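Local coordinates for hypothetical zinc-type alcohol dehydrogenase-like protein in PRE5-FET4 intergenic region (Saccharomyces cerevisiae, PDB 1PIW), which reduces a broad range of aromatic and aliphatic aldehydes to alcohols with NADPH, as a homodimeric, zinc-dependent medium-chain alcohol dehydrogenase, at residues A[207-213]-A[226-232]; A[235-241]-A[261-265]; A[326-330]-A[353-358]. All coordinates share one frame; numbering follows the deposited sequence.

Contact 1 (A[207-213]-A[226-232]); sequences YVISRSS and HYIATLE. With NAP (NADP nicotinamide-adenine-dinucleotide phosphate), chain E.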
loop_
_atom_site.group_PDB
_atom_site.type_symbol
_atom_site.label_atom_id
_atom_site.label_comp_id
_atom_site.label_asym_id
_atom_site.label_seq_id
_atom_site.Cartn_x
_atom_site.Cartn_y
_atom_site.Cartn_z
ATOM N N TYR A 207 -5.790 14.263 -12.395
ATOM C CA TYR A 207 -6.590 15.148 -11.567
ATOM C C TYR A 207 -5.622 15.889 -10.652
ATOM O O TYR A 207 -4.797 15.254 -9.997
ATOM C CB TYR A 207 -7.550 14.334 -10.696
ATOM C CG TYR A 207 -8.818 13.872 -11.378
ATOM C CD1 TYR A 207 -8.785 13.300 -12.645
ATOM C CD2 TYR A 207 -10.060 13.977 -10.737
ATOM C CE1 TYR A 207 -9.954 12.839 -13.260
ATOM C CE2 TYR A 207 -11.233 13.519 -11.342
ATOM C CZ TYR A 207 -11.171 12.950 -12.604
ATOM O OH TYR A 207 -12.310 12.474 -13.217
ATOM N N VAL A 208 -5.679 17.218 -10.607
ATOM C CA VAL A 208 -4.793 17.936 -9.696
ATOM C C VAL A 208 -5.607 18.096 -8.433
ATOM O O VAL A 208 -6.777 18.448 -8.493
ATOM C CB VAL A 208 -4.372 19.310 -10.240
ATOM C CG1 VAL A 208 -3.768 20.141 -9.138
ATOM C CG2 VAL A 208 -3.324 19.128 -11.324
ATOM N N ILE A 209 -5.003 17.818 -7.288
ATOM C CA ILE A 209 -5.729 17.910 -6.035
ATOM C C ILE A 209 -5.060 18.859 -5.063
ATOM O O ILE A 209 -4.153 18.482 -4.315
ATOM C CB ILE A 209 -5.870 16.514 -5.405
ATOM C CG1 ILE A 209 -6.583 15.590 -6.398
ATOM C CG2 ILE A 209 -6.644 16.599 -4.090
ATOM C CD1 ILE A 209 -6.615 14.138 -5.989
ATOM N N SER A 210 -5.528 20.105 -5.076
ATOM C CA SER A 210 -4.978 21.140 -4.210
ATOM C C SER A 210 -5.984 21.509 -3.135
ATOM O O SER A 210 -7.104 21.010 -3.131
ATOM C CB SER A 210 -4.630 22.367 -5.044
ATOM O OG SER A 210 -3.916 23.300 -4.271
ATOM N N ARG A 211 -5.594 22.379 -2.215
ATOM C CA ARG A 211 -6.522 22.777 -1.170
ATOM C C ARG A 211 -7.221 24.107 -1.461
ATOM O O ARG A 211 -8.423 24.217 -1.281
ATOM C CB ARG A 211 -5.821 22.782 0.201
ATOM C CG ARG A 211 -4.364 23.217 0.214
ATOM C CD ARG A 211 -3.692 22.765 1.511
ATOM N NE ARG A 211 -2.509 23.565 1.830
ATOM C CZ ARG A 211 -1.471 23.730 1.014
ATOM N NH1 ARG A 211 -1.466 23.143 -0.170
ATOM N NH2 ARG A 211 -0.452 24.501 1.369
ATOM N N SER A 212 -6.485 25.110 -1.918
ATOM C CA SER A 212 -7.116 26.384 -2.244
ATOM C C SER A 212 -7.516 26.315 -3.720
ATOM O O SER A 212 -7.259 25.314 -4.383
ATOM C CB SER A 212 -6.150 27.554 -2.020
ATOM O OG SER A 212 -5.534 27.971 -3.232
ATOM N N SER A 213 -8.129 27.372 -4.235
ATOM C CA SER A 213 -8.555 27.394 -5.629
ATOM C C SER A 213 -7.597 28.189 -6.506
ATOM O O SER A 213 -7.775 28.258 -7.724
ATOM C CB SER A 213 -9.952 28.005 -5.736
ATOM O OG SER A 213 -10.852 27.117 -6.367
ATOM N N HIS A 226 -8.886 17.568 -14.834
ATOM C CA HIS A 226 -9.795 18.098 -13.855
ATOM C C HIS A 226 -9.055 18.577 -12.633
ATOM O O HIS A 226 -7.930 18.146 -12.379
ATOM C CB HIS A 226 -10.845 17.090 -13.451
ATOM C CG HIS A 226 -12.019 17.732 -12.791
ATOM N ND1 HIS A 226 -12.531 17.302 -11.583
ATOM C CD2 HIS A 226 -12.746 18.817 -13.147
ATOM C CE1 HIS A 226 -13.521 18.097 -11.222
ATOM N NE2 HIS A 226 -13.671 19.024 -12.154
ATOM N N TYR A 227 -9.707 19.467 -11.885
ATOM C CA TYR A 227 -9.142 20.099 -10.696
ATOM C C TYR A 227 -10.057 19.987 -9.491
ATOM O O TYR A 227 -11.266 20.029 -9.632
ATOM C CB TYR A 227 -8.904 21.578 -10.997
ATOM C CG TYR A 227 -8.137 22.348 -9.945
ATOM C CD1 TYR A 227 -6.740 22.418 -9.979
ATOM C CD2 TYR A 227 -8.810 23.048 -8.941
ATOM C CE1 TYR A 227 -6.037 23.171 -9.044
ATOM C CE2 TYR A 227 -8.114 23.806 -7.999
ATOM C CZ TYR A 227 -6.731 23.865 -8.056
ATOM O OH TYR A 227 -6.044 24.616 -7.128
ATOM N N ILE A 228 -9.473 19.876 -8.306
ATOM C CA ILE A 228 -10.230 19.761 -7.067
ATOM C C ILE A 228 -9.598 20.657 -6.015
ATOM O O ILE A 228 -8.371 20.756 -5.935
ATOM C CB ILE A 228 -10.195 18.324 -6.517
ATOM C CG1 ILE A 228 -10.818 17.355 -7.518
ATOM C CG2 ILE A 228 -10.901 18.262 -5.181
ATOM C CD1 ILE A 228 -10.632 15.899 -7.137
ATOM N N ALA A 229 -10.427 21.300 -5.199
ATOM C CA ALA A 229 -9.921 22.174 -4.145
ATOM C C ALA A 229 -10.487 21.767 -2.793
ATOM O O ALA A 229 -11.578 22.181 -2.406
ATOM C CB ALA A 229 -10.263 23.620 -4.439
ATOM N N THR A 230 -9.714 20.940 -2.096
ATOM C CA THR A 230 -10.049 20.417 -0.777
ATOM C C THR A 230 -10.879 21.335 0.102
ATOM O O THR A 230 -11.965 20.956 0.544
ATOM C CB THR A 230 -8.768 20.054 -0.016
ATOM O OG1 THR A 230 -8.154 18.933 -0.661
ATOM C CG2 THR A 230 -9.070 19.708 1.441
ATOM N N LEU A 231 -10.363 22.532 0.360
ATOM C CA LEU A 231 -11.059 23.494 1.212
ATOM C C LEU A 231 -12.467 23.810 0.727
ATOM O O LEU A 231 -13.300 24.268 1.503
ATOM C CB LEU A 231 -10.250 24.794 1.338
ATOM C CG LEU A 231 -8.899 24.690 2.060
ATOM C CD1 LEU A 231 -8.177 26.014 2.005
ATOM C CD2 LEU A 231 -9.111 24.278 3.493
ATOM N N GLU A 232 -12.738 23.538 -0.544
ATOM C CA GLU A 232 -14.046 23.816 -1.119
ATOM C C GLU A 232 -14.930 22.594 -1.293
ATOM O O GLU A 232 -16.024 22.709 -1.857
ATOM C CB GLU A 232 -13.876 24.488 -2.479
ATOM C CG GLU A 232 -13.275 25.871 -2.409
ATOM C CD GLU A 232 -13.046 26.466 -3.774
ATOM O OE1 GLU A 232 -13.973 26.401 -4.609
ATOM O OE2 GLU A 232 -11.946 27.004 -4.011
HETATM P PA NAP E . 7.448 22.864 -3.379
HETATM O O1A NAP E . 8.111 22.939 -2.127
HETATM O O2A NAP E . 7.700 23.752 -4.600
HETATM O O5B NAP E . 5.876 22.924 -3.101
HETATM C C5B NAP E . 5.293 21.969 -2.173
HETATM C C4B NAP E . 3.802 22.084 -2.536
HETATM O O4B NAP E . 3.033 21.129 -1.667
HETATM C C3B NAP E . 3.118 23.448 -2.238
HETATM O O3B NAP E . 3.193 24.251 -3.427
HETATM C C2B NAP E . 1.714 23.046 -1.830
HETATM O O2B NAP E . 0.837 22.787 -2.919
HETATM C C1B NAP E . 1.937 21.753 -0.996
HETATM N N9A NAP E . 2.115 22.101 0.442
HETATM C C8A NAP E . 3.025 22.894 1.120
HETATM N N7A NAP E . 2.833 22.953 2.434
HETATM C C5A NAP E . 1.721 22.146 2.635
HETATM C C6A NAP E . 1.037 21.821 3.830
HETATM N N6A NAP E . 1.329 22.241 5.070
HETATM N N1A NAP E . -0.069 20.968 3.730
HETATM C C2A NAP E . -0.473 20.463 2.486
HETATM N N3A NAP E . 0.177 20.764 1.289
HETATM C C4A NAP E . 1.274 21.613 1.412
HETATM O O3 NAP E . 7.550 21.414 -3.972
HETATM P PN NAP E . 8.619 20.278 -3.890
HETATM O O1N NAP E . 9.977 20.820 -3.992
HETATM O O2N NAP E . 8.206 19.312 -4.917
HETATM O O5D NAP E . 8.401 19.721 -2.444
HETATM C C5D NAP E . 9.467 18.957 -1.874
HETATM C C4D NAP E . 8.871 17.892 -1.025
HETATM O O4D NAP E . 9.136 16.631 -1.686
HETATM C C3D NAP E . 9.555 17.810 0.362
HETATM O O3D NAP E . 8.617 17.535 1.420
HETATM C C2D NAP E . 10.589 16.726 0.165
HETATM O O2D NAP E . 10.944 16.080 1.361
HETATM C C1D NAP E . 9.943 15.793 -0.794
HETATM P P2B NAP E . -0.710 23.206 -2.935
HETATM O O1X NAP E . -1.441 22.101 -2.197
HETATM O O2X NAP E . -0.679 24.490 -2.195
HETATM O O3X NAP E . -1.090 23.258 -4.380
#
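Within the Rossmann fold that holds NADP, V208 pairs with Y227, I209 with I228 and S210 with A229: strands 207-210 and 226-229 run parallel, the beta-alpha-beta unit being completed by helix 216-222. H226 O accepts from V208 N, V208 O from I228 N (3.1 Å), I228 O from S210 N, and S210 O from T230 N (2.8 Å). Just beyond, R211 O accepts from L231 N.

On the helix side, Y227 has CG anti to its backbone N (chi1 -172°). Its ring thereby passes V208, CE1 lying 3.8 Å from V208 CG1, and reaches the turn after the first strand, where OH donates to S212 O at 3.1 Å, tilted 29° from the carbonyl plane. A219 and R216 of the helix also touch the Y227 side chain. With a phenylalanine here the S212 carbonyl would lose its hydroxyl donor, and the turn carrying R211 would probably be held less firmly to the second strand.

The other face holds Y207, I209, H226 and I228. H226 CB stands over the centre of the Y207 ring, 4.0 Å from its centroid, and the imidazole turns an edge to that ring with the planes at 76°. I228 CD1 fills in at the ring's rim, 4.1 Å from Y207 CD2.

The first strand ends at the coenzyme's 2'-phosphate, consistent with the use of NADP. The R211 guanidinium lies beside this phosphate with one face against adenine N3A, and S210 OG donates to NADP O3X at 2.8 Å.

Contact 2 (A[235-241]-A[261-265]); sequences DWGEKYF and IMPKA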
loop_
_atom_site.group_PDB
_atom_site.type_symbol
_atom_site.label_atom_id
_atom_site.label_comp_id
_atom_site.label_asym_id
_atom_site.label_seq_id
_atom_site.Cartn_x
_atom_site.Cartn_y
_atom_site.Cartn_z
ATOM N N ASP A 235 -15.555 17.083 1.717
ATOM C CA ASP A 235 -15.318 15.642 1.715
ATOM C C ASP A 235 -15.266 15.210 0.262
ATOM O O ASP A 235 -16.244 14.698 -0.293
ATOM C CB ASP A 235 -16.423 14.870 2.445
ATOM C CG ASP A 235 -15.960 13.484 2.902
ATOM O OD1 ASP A 235 -15.479 12.696 2.055
ATOM O OD2 ASP A 235 -16.068 13.182 4.112
ATOM N N TRP A 236 -14.117 15.446 -0.357
ATOM C CA TRP A 236 -13.938 15.090 -1.749
ATOM C C TRP A 236 -13.818 13.584 -1.895
ATOM O O TRP A 236 -14.118 13.036 -2.954
ATOM C CB TRP A 236 -12.696 15.762 -2.308
ATOM C CG TRP A 236 -11.457 15.360 -1.606
ATOM C CD1 TRP A 236 -11.080 15.705 -0.342
ATOM C CD2 TRP A 236 -10.406 14.548 -2.135
ATOM N NE1 TRP A 236 -9.855 15.167 -0.050
ATOM C CE2 TRP A 236 -9.415 14.451 -1.135
ATOM C CE3 TRP A 236 -10.204 13.894 -3.357
ATOM C CZ2 TRP A 236 -8.232 13.724 -1.323
ATOM C CZ3 TRP A 236 -9.039 13.177 -3.541
ATOM C CH2 TRP A 236 -8.064 13.098 -2.529
ATOM N N GLY A 237 -13.362 12.918 -0.837
ATOM C CA GLY A 237 -13.247 11.472 -0.895
ATOM C C GLY A 237 -14.637 10.940 -1.178
ATOM O O GLY A 237 -14.847 10.096 -2.048
ATOM N N GLU A 238 -15.592 11.471 -0.427
ATOM C CA GLU A 238 -16.998 11.120 -0.545
ATOM C C GLU A 238 -17.485 11.440 -1.953
ATOM O O GLU A 238 -18.142 10.623 -2.595
ATOM C CB GLU A 238 -17.792 11.930 0.485
ATOM C CG GLU A 238 -19.300 11.852 0.387
ATOM C CD GLU A 238 -19.825 10.477 0.711
ATOM O OE1 GLU A 238 -19.376 9.903 1.730
ATOM O OE2 GLU A 238 -20.690 9.977 -0.047
ATOM N N LYS A 239 -17.138 12.632 -2.432
ATOM C CA LYS A 239 -17.563 13.079 -3.753
ATOM C C LYS A 239 -16.915 12.400 -4.954
ATOM O O LYS A 239 -17.597 12.123 -5.938
ATOM C CB LYS A 239 -17.388 14.592 -3.888
ATOM C CG LYS A 239 -17.832 15.119 -5.255
ATOM C CD LYS A 239 -17.773 16.637 -5.337
ATOM C CE LYS A 239 -18.729 17.291 -4.356
ATOM N NZ LYS A 239 -18.694 18.770 -4.483
ATOM N N TYR A 240 -15.610 12.149 -4.897
ATOM C CA TYR A 240 -14.927 11.502 -6.019
ATOM C C TYR A 240 -14.764 10.004 -5.811
ATOM O O TYR A 240 -14.019 9.326 -6.521
ATOM C CB TYR A 240 -13.586 12.179 -6.285
ATOM C CG TYR A 240 -13.779 13.550 -6.872
ATOM C CD1 TYR A 240 -14.102 14.641 -6.066
ATOM C CD2 TYR A 240 -13.731 13.741 -8.247
ATOM C CE1 TYR A 240 -14.381 15.896 -6.622
ATOM C CE2 TYR A 240 -14.007 14.983 -8.815
ATOM C CZ TYR A 240 -14.332 16.054 -8.000
ATOM O OH TYR A 240 -14.615 17.269 -8.581
ATOM N N PHE A 241 -15.507 9.505 -4.833
ATOM C CA PHE A 241 -15.544 8.099 -4.477
ATOM C C PHE A 241 -15.241 7.179 -5.666
ATOM O O PHE A 241 -15.703 7.423 -6.779
ATOM C CB PHE A 241 -16.936 7.789 -3.922
ATOM C CG PHE A 241 -17.118 6.371 -3.495
ATOM C CD1 PHE A 241 -16.866 5.991 -2.181
ATOM C CD2 PHE A 241 -17.533 5.404 -4.413
ATOM C CE1 PHE A 241 -17.023 4.668 -1.784
ATOM C CE2 PHE A 241 -17.692 4.079 -4.028
ATOM C CZ PHE A 241 -17.438 3.708 -2.712
ATOM N N ILE A 261 -9.819 10.370 4.332
ATOM C CA ILE A 261 -10.797 10.594 3.280
ATOM C C ILE A 261 -10.255 10.064 1.967
ATOM O O ILE A 261 -10.898 9.262 1.294
ATOM C CB ILE A 261 -11.092 12.102 3.107
ATOM C CG1 ILE A 261 -11.349 12.735 4.468
ATOM C CG2 ILE A 261 -12.311 12.307 2.206
ATOM C CD1 ILE A 261 -11.526 14.231 4.412
ATOM N N MET A 262 -9.051 10.502 1.627
ATOM C CA MET A 262 -8.422 10.125 0.374
ATOM C C MET A 262 -8.754 8.725 -0.137
ATOM O O MET A 262 -9.080 8.542 -1.316
ATOM C CB MET A 262 -6.913 10.284 0.485
ATOM C CG MET A 262 -6.260 10.518 -0.840
ATOM S SD MET A 262 -4.496 10.575 -0.671
ATOM C CE MET A 262 -4.209 12.210 0.036
ATOM N N PRO A 263 -8.683 7.714 0.739
ATOM C CA PRO A 263 -8.984 6.342 0.315
ATOM C C PRO A 263 -10.287 6.162 -0.473
ATOM O O PRO A 263 -10.329 5.415 -1.451
ATOM C CB PRO A 263 -8.972 5.584 1.630
ATOM C CG PRO A 263 -7.862 6.300 2.389
ATOM C CD PRO A 263 -8.215 7.743 2.138
ATOM N N LYS A 264 -11.340 6.856 -0.049
ATOM C CA LYS A 264 -12.643 6.784 -0.712
ATOM C C LYS A 264 -12.581 7.011 -2.228
ATOM O O LYS A 264 -13.271 6.329 -2.985
ATOM C CB LYS A 264 -13.607 7.824 -0.139
ATOM C CG LYS A 264 -13.986 7.696 1.322
ATOM C CD LYS A 264 -15.117 8.692 1.604
ATOM C CE LYS A 264 -15.575 8.689 3.055
ATOM N NZ LYS A 264 -14.521 9.198 3.982
ATOM N N ALA A 265 -11.785 7.982 -2.668
ATOM C CA ALA A 265 -11.685 8.278 -4.092
ATOM C C ALA A 265 -10.867 7.236 -4.822
ATOM O O ALA A 265 -10.709 7.313 -6.047
ATOM C CB ALA A 265 -11.063 9.632 -4.303
#
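W236 and M262 meet in the Rossmann domain, where helix 236-239, following the edge strand 226-229, packs on the turn 261-265 that leads into strand 266-267. One group of contacts is apolar. With chi1 at 61° the W236 CG is tucked between the two main-chain branches, and this swings the indole round to the turn. Its six-membered ring lies alongside M262, the two side chains running in one direction, with CH2 3.6 Å from M262 CG. CZ3 of the same ring is 4.2 Å from A265 CB, and I261 CG2 approaches obliquely near the pyrrole part. Deeper in the domain W236 continues onto F244, and M262 onto I247 and V249. Just past the helix, Y240 CB rests 4.1 Å from A265 CB. G237 has no side chain to hold the two backbones apart, so I261 CG2 and K264 CB settle against its main chain.

Backbone carbonyls make a second kind of contact, through CA-H donors and in both directions. Y240 O faces A265 CA at 3.5 Å, while K264 O faces F241 CA at 3.2 Å with an angle of 142° at the hydrogen. F241, whose ring also lies near K264 O, packs on R105 of the second subunit, so this corner of the domain also meets the dimer partner.

Polar side chains gather at the start of the helix. D235 is the N-cap, its OD1, whose modelled place is less sure, accepting from E238 N. The opposite charges of D235 and K264 lie near each other without a salt bridge being made. The aliphatic part of K264 runs past this helix end, CD 3.5 Å from E238 N.

Contact 3 (A[326-330]-A[353-358]); sequences LPVGE and GYDKEF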
loop_
_atom_site.group_PDB
_atom_site.type_symbol
_atom_site.label_atom_id
_atom_site.label_comp_id
_atom_site.label_asym_id
_atom_site.label_seq_id
_atom_site.Cartn_x
_atom_site.Cartn_y
_atom_site.Cartn_z
ATOM N N LEU A 326 16.880 32.264 -11.950
ATOM C CA LEU A 326 17.537 33.201 -11.062
ATOM C C LEU A 326 19.026 32.925 -11.164
ATOM O O LEU A 326 19.439 31.784 -11.348
ATOM C CB LEU A 326 17.082 32.955 -9.627
ATOM C CG LEU A 326 15.590 33.102 -9.384
ATOM C CD1 LEU A 326 15.209 32.609 -8.019
ATOM C CD2 LEU A 326 15.238 34.549 -9.539
ATOM N N PRO A 327 19.858 33.967 -11.036
ATOM C CA PRO A 327 21.308 33.777 -11.120
ATOM C C PRO A 327 21.879 33.214 -9.831
ATOM O O PRO A 327 21.493 33.644 -8.742
ATOM C CB PRO A 327 21.813 35.187 -11.376
ATOM C CG PRO A 327 20.874 36.004 -10.520
ATOM C CD PRO A 327 19.524 35.394 -10.847
ATOM N N VAL A 328 22.795 32.257 -9.947
ATOM C CA VAL A 328 23.419 31.694 -8.759
ATOM C C VAL A 328 24.163 32.861 -8.114
ATOM O O VAL A 328 24.537 33.820 -8.784
ATOM C CB VAL A 328 24.451 30.608 -9.100
ATOM C CG1 VAL A 328 24.487 29.576 -7.991
ATOM C CG2 VAL A 328 24.136 29.975 -10.428
ATOM N N GLY A 329 24.392 32.778 -6.818
ATOM C CA GLY A 329 25.067 33.861 -6.147
ATOM C C GLY A 329 24.267 34.107 -4.901
ATOM O O GLY A 329 23.144 33.636 -4.796
ATOM N N GLU A 330 24.829 34.838 -3.951
ATOM C CA GLU A 330 24.126 35.102 -2.709
ATOM C C GLU A 330 22.757 35.729 -2.901
ATOM O O GLU A 330 21.791 35.314 -2.265
ATOM C CB GLU A 330 24.994 35.973 -1.809
ATOM C CG GLU A 330 26.130 35.195 -1.189
ATOM C CD GLU A 330 27.308 36.060 -0.867
ATOM O OE1 GLU A 330 27.941 36.575 -1.816
ATOM O OE2 GLU A 330 27.599 36.226 0.333
ATOM N N GLY A 353 23.402 30.993 -14.955
ATOM C CA GLY A 353 24.471 31.971 -14.962
ATOM C C GLY A 353 25.567 31.598 -13.985
ATOM O O GLY A 353 26.005 32.417 -13.180
ATOM N N TYR A 354 26.006 30.347 -14.059
ATOM C CA TYR A 354 27.056 29.826 -13.186
ATOM C C TYR A 354 28.462 30.315 -13.558
ATOM O O TYR A 354 29.308 30.525 -12.694
ATOM C CB TYR A 354 27.035 28.289 -13.220
ATOM C CG TYR A 354 26.194 27.625 -12.150
ATOM C CD1 TYR A 354 26.768 27.204 -10.963
ATOM C CD2 TYR A 354 24.832 27.419 -12.329
ATOM C CE1 TYR A 354 26.011 26.592 -9.972
ATOM C CE2 TYR A 354 24.062 26.806 -11.340
ATOM C CZ TYR A 354 24.660 26.391 -10.158
ATOM O OH TYR A 354 23.927 25.769 -9.157
ATOM N N ASP A 355 28.709 30.490 -14.850
ATOM C CA ASP A 355 30.018 30.918 -15.323
ATOM C C ASP A 355 30.307 32.393 -15.093
ATOM O O ASP A 355 31.468 32.781 -14.989
ATOM C CB ASP A 355 30.161 30.585 -16.806
ATOM C CG ASP A 355 29.016 31.135 -17.635
ATOM O OD1 ASP A 355 28.939 30.793 -18.834
ATOM O OD2 ASP A 355 28.193 31.909 -17.092
ATOM N N LYS A 356 29.266 33.219 -15.021
ATOM C CA LYS A 356 29.468 34.648 -14.792
ATOM C C LYS A 356 29.241 34.966 -13.323
ATOM O O LYS A 356 28.784 36.049 -12.975
ATOM C CB LYS A 356 28.518 35.484 -15.656
ATOM C CG LYS A 356 27.055 35.311 -15.323
ATOM C CD LYS A 356 26.194 36.294 -16.105
ATOM C CE LYS A 356 24.719 36.206 -15.696
ATOM N NZ LYS A 356 23.894 37.308 -16.289
ATOM N N GLU A 357 29.569 34.002 -12.472
ATOM C CA GLU A 357 29.410 34.140 -11.034
ATOM C C GLU A 357 30.572 33.530 -10.268
ATOM O O GLU A 357 30.905 33.987 -9.176
ATOM C CB GLU A 357 28.126 33.458 -10.572
ATOM C CG GLU A 357 28.054 33.280 -9.063
ATOM C CD GLU A 357 27.864 34.594 -8.340
ATOM O OE1 GLU A 357 28.173 34.666 -7.128
ATOM O OE2 GLU A 357 27.390 35.551 -8.991
ATOM N N PHE A 358 31.185 32.494 -10.831
ATOM C CA PHE A 358 32.281 31.828 -10.149
ATOM C C PHE A 358 33.687 32.083 -10.684
ATOM O O PHE A 358 34.678 31.757 -10.022
ATOM C CB PHE A 358 32.009 30.327 -10.088
ATOM C CG PHE A 358 30.867 29.958 -9.186
ATOM C CD1 PHE A 358 29.583 29.822 -9.685
ATOM C CD2 PHE A 358 31.075 29.766 -7.827
ATOM C CE1 PHE A 358 28.527 29.501 -8.848
ATOM C CE2 PHE A 358 30.024 29.446 -6.984
ATOM C CZ PHE A 358 28.747 29.313 -7.498
#
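V328 presents both methyls to aromatic rings of segment 353-358. CG2 stands over one face of Y354, 3.3 Å from the ring centroid and 16° off the ring normal, a CH-pi contact in which the two side chains meet nearly perpendicular. CG1 reaches the hydroxyl end of the same ring, 3.9 Å from Y354 CZ, and also comes to the edge of the next aromatic, 4.1 Å from F358 CE1. The third partner is E357, whose aliphatic part lies against the main chain, CG 3.6 Å from V328 O. Its carboxylate goes on to the next residue, OE1 3.4 Å from G329 CA. A chi1 of 167° carries CG to the side opposite the main-chain N, and the chain bends at the next bond, which brings the carboxylate back over G329. Within its own segment E357 CG also covers one face of the F358 ring, 3.7 Å above the plane.

The two segments extend the ends of a beta-alpha-beta crossover in the catalytic domain: strand 323-327, helix 330-342 and strand 348-352, the strands parallel in the mixed sheet. V328 is bonded through its backbone to V352, and G329, at the helix N-cap, has a positive phi that glycine readily adopts.

Farther out, the Y354 hydroxyl is hydrogen-bonded to G134 O and its side chain packs on I40 and C43 of strand 35-45, with the side chain of the zinc ligand H68 about 10 Å away. K23 forms a salt bridge with E357 OE1 and a cation-pi contact with the F358 ring.

Overall arrangement
From the N terminus, the chain passes through most of the catalytic domain before contact 1 closes the loop made by helix 216-222 at one edge of the coenzyme-binding sheet. Contact 2 follows in series, closing the excursion through strand 244-249; none of the three nests or crosses. Contacts 1 and 2 share a core, their centres about 12 Å apart: I209 CD1 lies 3.6 Å from W236 CZ3, and Y240 packs on Y207 and I228. Contact 3 closes last, across helix 330-342, after the chain has returned to the catalytic domain. Its centre is about 46 Å from that of contact 2, on the opposite side of the chain's centre.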